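Long-range contact in 3,6-diketocamphane 1,6-monooxygenase (Pseudomonas putida, PDB 4UWM), which oxidises 3,6-diketocamphane to a lactone with reduced FMN and molecular oxygen, as the oxygenating Baeyer-Villiger component of (-)-camphor degradation: residues L105-G110 / I198-F203. Numbering follows the deposited sequence. Where two conformers were deposited one is given.
With FMN (flavin mononucleotide), chain C.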
loop_
_atom_site.group_PDB
_atom_site.type_symbol
_atom_site.label_atom_id
_atom_site.label_comp_id
_atom_site.label_asym_id
_atom_site.label_seq_id
_atom_site.Cartn_x
_atom_site.Cartn_y
_atom_site.Cartn_z
ATOM N N LEU A 105 -0.738 -14.713 -3.594
ATOM C CA LEU A 105 0.534 -14.090 -3.254
ATOM C C LEU A 105 1.723 -14.650 -4.021
ATOM O O LEU A 105 2.127 -15.809 -3.828
ATOM C CB LEU A 105 0.774 -14.218 -1.729
ATOM C CG LEU A 105 2.156 -13.867 -1.178
ATOM C CD1 LEU A 105 2.432 -12.363 -1.304
ATOM C CD2 LEU A 105 2.254 -14.322 0.291
ATOM N N GLY A 106 2.330 -13.807 -4.855
ATOM C CA GLY A 106 3.612 -14.154 -5.455
ATOM C C GLY A 106 4.736 -13.733 -4.537
ATOM O O GLY A 106 4.733 -12.606 -4.037
ATOM N N ILE A 107 5.699 -14.631 -4.310
ATOM C CA ILE A 107 6.918 -14.277 -3.545
ATOM C C ILE A 107 8.170 -14.471 -4.376
ATOM O O ILE A 107 8.181 -15.295 -5.276
ATOM C CB ILE A 107 7.038 -15.092 -2.236
ATOM C CG1 ILE A 107 7.262 -16.592 -2.542
ATOM C CG2 ILE A 107 5.810 -14.866 -1.371
ATOM C CD1 ILE A 107 7.676 -17.417 -1.328
ATOM N N GLY A 108 9.219 -13.700 -4.108
ATOM C CA GLY A 108 10.476 -13.899 -4.804
ATOM C C GLY A 108 11.620 -13.209 -4.117
ATOM O O GLY A 108 11.416 -12.502 -3.132
ATOM N N ALA A 109 12.822 -13.409 -4.655
ATOM C CA ALA A 109 14.071 -12.892 -4.094
ATOM C C ALA A 109 14.432 -11.541 -4.652
ATOM O O ALA A 109 15.040 -10.731 -3.963
ATOM C CB ALA A 109 15.218 -13.866 -4.380
ATOM N N GLY A 110 14.106 -11.320 -5.927
ATOM C CA GLY A 110 14.530 -10.114 -6.645
ATOM C C GLY A 110 15.775 -10.373 -7.499
ATOM O O GLY A 110 16.805 -10.824 -6.994
ATOM N N ILE A 198 0.113 -19.387 -2.612
ATOM C CA ILE A 198 1.408 -18.752 -2.865
ATOM C C ILE A 198 1.921 -19.185 -4.236
ATOM O O ILE A 198 1.818 -20.365 -4.591
ATOM C CB ILE A 198 2.417 -19.075 -1.734
ATOM C CG1 ILE A 198 1.971 -18.376 -0.443
ATOM C CG2 ILE A 198 3.845 -18.729 -2.106
ATOM C CD1 ILE A 198 2.809 -18.714 0.770
ATOM N N ALA A 199 2.423 -18.215 -5.013
ATOM C CA ALA A 199 2.988 -18.460 -6.335
ATOM C C ALA A 199 4.445 -18.057 -6.414
ATOM O O ALA A 199 4.901 -17.198 -5.659
ATOM C CB ALA A 199 2.161 -17.740 -7.392
ATOM N N VAL A 200 5.195 -18.718 -7.299
ATOM C CA VAL A 200 6.573 -18.312 -7.586
ATOM C C VAL A 200 6.778 -18.360 -9.101
ATOM O O VAL A 200 6.105 -19.107 -9.803
ATOM C CB VAL A 200 7.653 -19.163 -6.865
ATOM C CG1 VAL A 200 7.449 -19.175 -5.355
ATOM C CG2 VAL A 200 7.713 -20.579 -7.418
ATOM N N THR A 201 7.674 -17.514 -9.607
ATOM C CA THR A 201 7.956 -17.454 -11.037
ATOM C C THR A 201 9.298 -18.101 -11.308
ATOM O O THR A 201 10.237 -17.921 -10.544
ATOM C CB THR A 201 7.999 -16.005 -11.590
ATOM O OG1 THR A 201 8.994 -15.253 -10.892
ATOM C CG2 THR A 201 6.659 -15.316 -11.446
ATOM N N GLY A 202 9.371 -18.865 -12.396
ATOM C CA GLY A 202 10.639 -19.434 -12.858
ATOM C C GLY A 202 11.026 -18.907 -14.240
ATOM O O GLY A 202 10.154 -18.659 -15.094
ATOM N N PHE A 203 12.325 -18.691 -14.451
ATOM C CA PHE A 203 12.794 -18.351 -15.794
ATOM C C PHE A 203 13.838 -19.312 -16.343
ATOM O O PHE A 203 13.730 -19.706 -17.509
ATOM C CB PHE A 203 13.261 -16.895 -15.953
ATOM C CG PHE A 203 13.653 -16.548 -17.374
ATOM C CD1 PHE A 203 12.680 -16.425 -18.372
ATOM C CD2 PHE A 203 14.994 -16.378 -17.727
ATOM C CE1 PHE A 203 13.038 -16.124 -19.682
ATOM C CE2 PHE A 203 15.355 -16.080 -19.034
ATOM C CZ PHE A 203 14.377 -15.955 -20.012
HETATM N N1 FMN C . 9.900 -12.444 -11.653
HETATM C C2 FMN C . 8.730 -12.201 -10.994
HETATM O O2 FMN C . 8.643 -12.470 -9.777
HETATM N N3 FMN C . 7.647 -11.683 -11.602
HETATM C C4 FMN C . 7.641 -11.368 -12.903
HETATM O O4 FMN C . 6.608 -10.892 -13.417
HETATM C C4A FMN C . 8.878 -11.595 -13.703
HETATM N N5 FMN C . 8.955 -11.297 -15.020
HETATM C C5A FMN C . 10.090 -11.511 -15.732
HETATM C C6 FMN C . 10.131 -11.195 -17.093
HETATM C C7 FMN C . 11.288 -11.409 -17.841
HETATM C C7M FMN C . 11.312 -11.060 -19.308
HETATM C C8 FMN C . 12.492 -11.983 -17.170
HETATM C C8M FMN C . 13.768 -12.235 -17.926
HETATM C C9 FMN C . 12.453 -12.300 -15.815
HETATM C C9A FMN C . 11.299 -12.090 -15.064
HETATM N N10 FMN C . 11.252 -12.417 -13.683
HETATM C C10 FMN C . 10.045 -12.171 -12.976
HETATM C "C1'" FMN C . 12.437 -12.969 -13.000
HETATM C "C2'" FMN C . 12.387 -14.487 -12.913
HETATM O "O2'" FMN C . 11.097 -14.862 -12.435
HETATM C "C3'" FMN C . 13.460 -15.013 -11.964
HETATM O "O3'" FMN C . 14.629 -15.335 -12.732
HETATM C "C4'" FMN C . 12.951 -16.229 -11.186
HETATM O "O4'" FMN C . 12.112 -15.808 -10.103
HETATM C "C5'" FMN C . 14.069 -17.122 -10.659
HETATM O "O5'" FMN C . 14.221 -18.148 -11.631
HETATM P P FMN C . 15.038 -19.502 -11.383
HETATM O O1P FMN C . 14.795 -19.929 -9.970
HETATM O O2P FMN C . 14.384 -20.387 -12.402
HETATM O O3P FMN C . 16.456 -19.108 -11.687
HETATM O O HOH W 1 8.822 -15.663 -7.974
#
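L105 and G106 pair in parallel with I198 and A199, joining two neighbouring strands, 105-108 and 198-202, of the TIM barrel of this luciferase-family enzyme. A199 uses both its backbone polar atoms: its N donates to L105 O at 2.7 Å, and its O accepts I107 N at 3.0 Å. L105 O also receives the CA-H of I198, and A199 O that of G106. L105 and I198 point the same way, L105 CD2 lying 4.1 Å from I198 CG1, and both reach the covering helix 139-155, at W154 and L147 respectively. A199 is on the other face, its methyl group against M76 of the FMN site. The I107 side chain leaves CB with CG1 between the backbone N and the carbonyl carbon (chi1 66°). CG1 then lies alongside V200, 3.8 Å from V200 CG1 in the conformer given, with A199 O also nearby; I107 CG1 and CD1, the latter at the tip, both lie 4.1 Å from I198 CG2. Beyond this point the strands, inclined at 45°, diverge, and of the two it is strand 198-202 that runs on to the flavin. T201 O accepts a bond from FMN O4' at 2.9 Å, while T201 OG1 lies close to both O2' and O4' of the ribityl chain, its proton not assigned to either. Further on, F203 N makes weak bonds to O5' and to phosphate oxygen O2P. Where direct pairing stops, a single water spans the widening gap, donating to I107 O at 2.8 Å and accepting from T201 N at 2.7 Å.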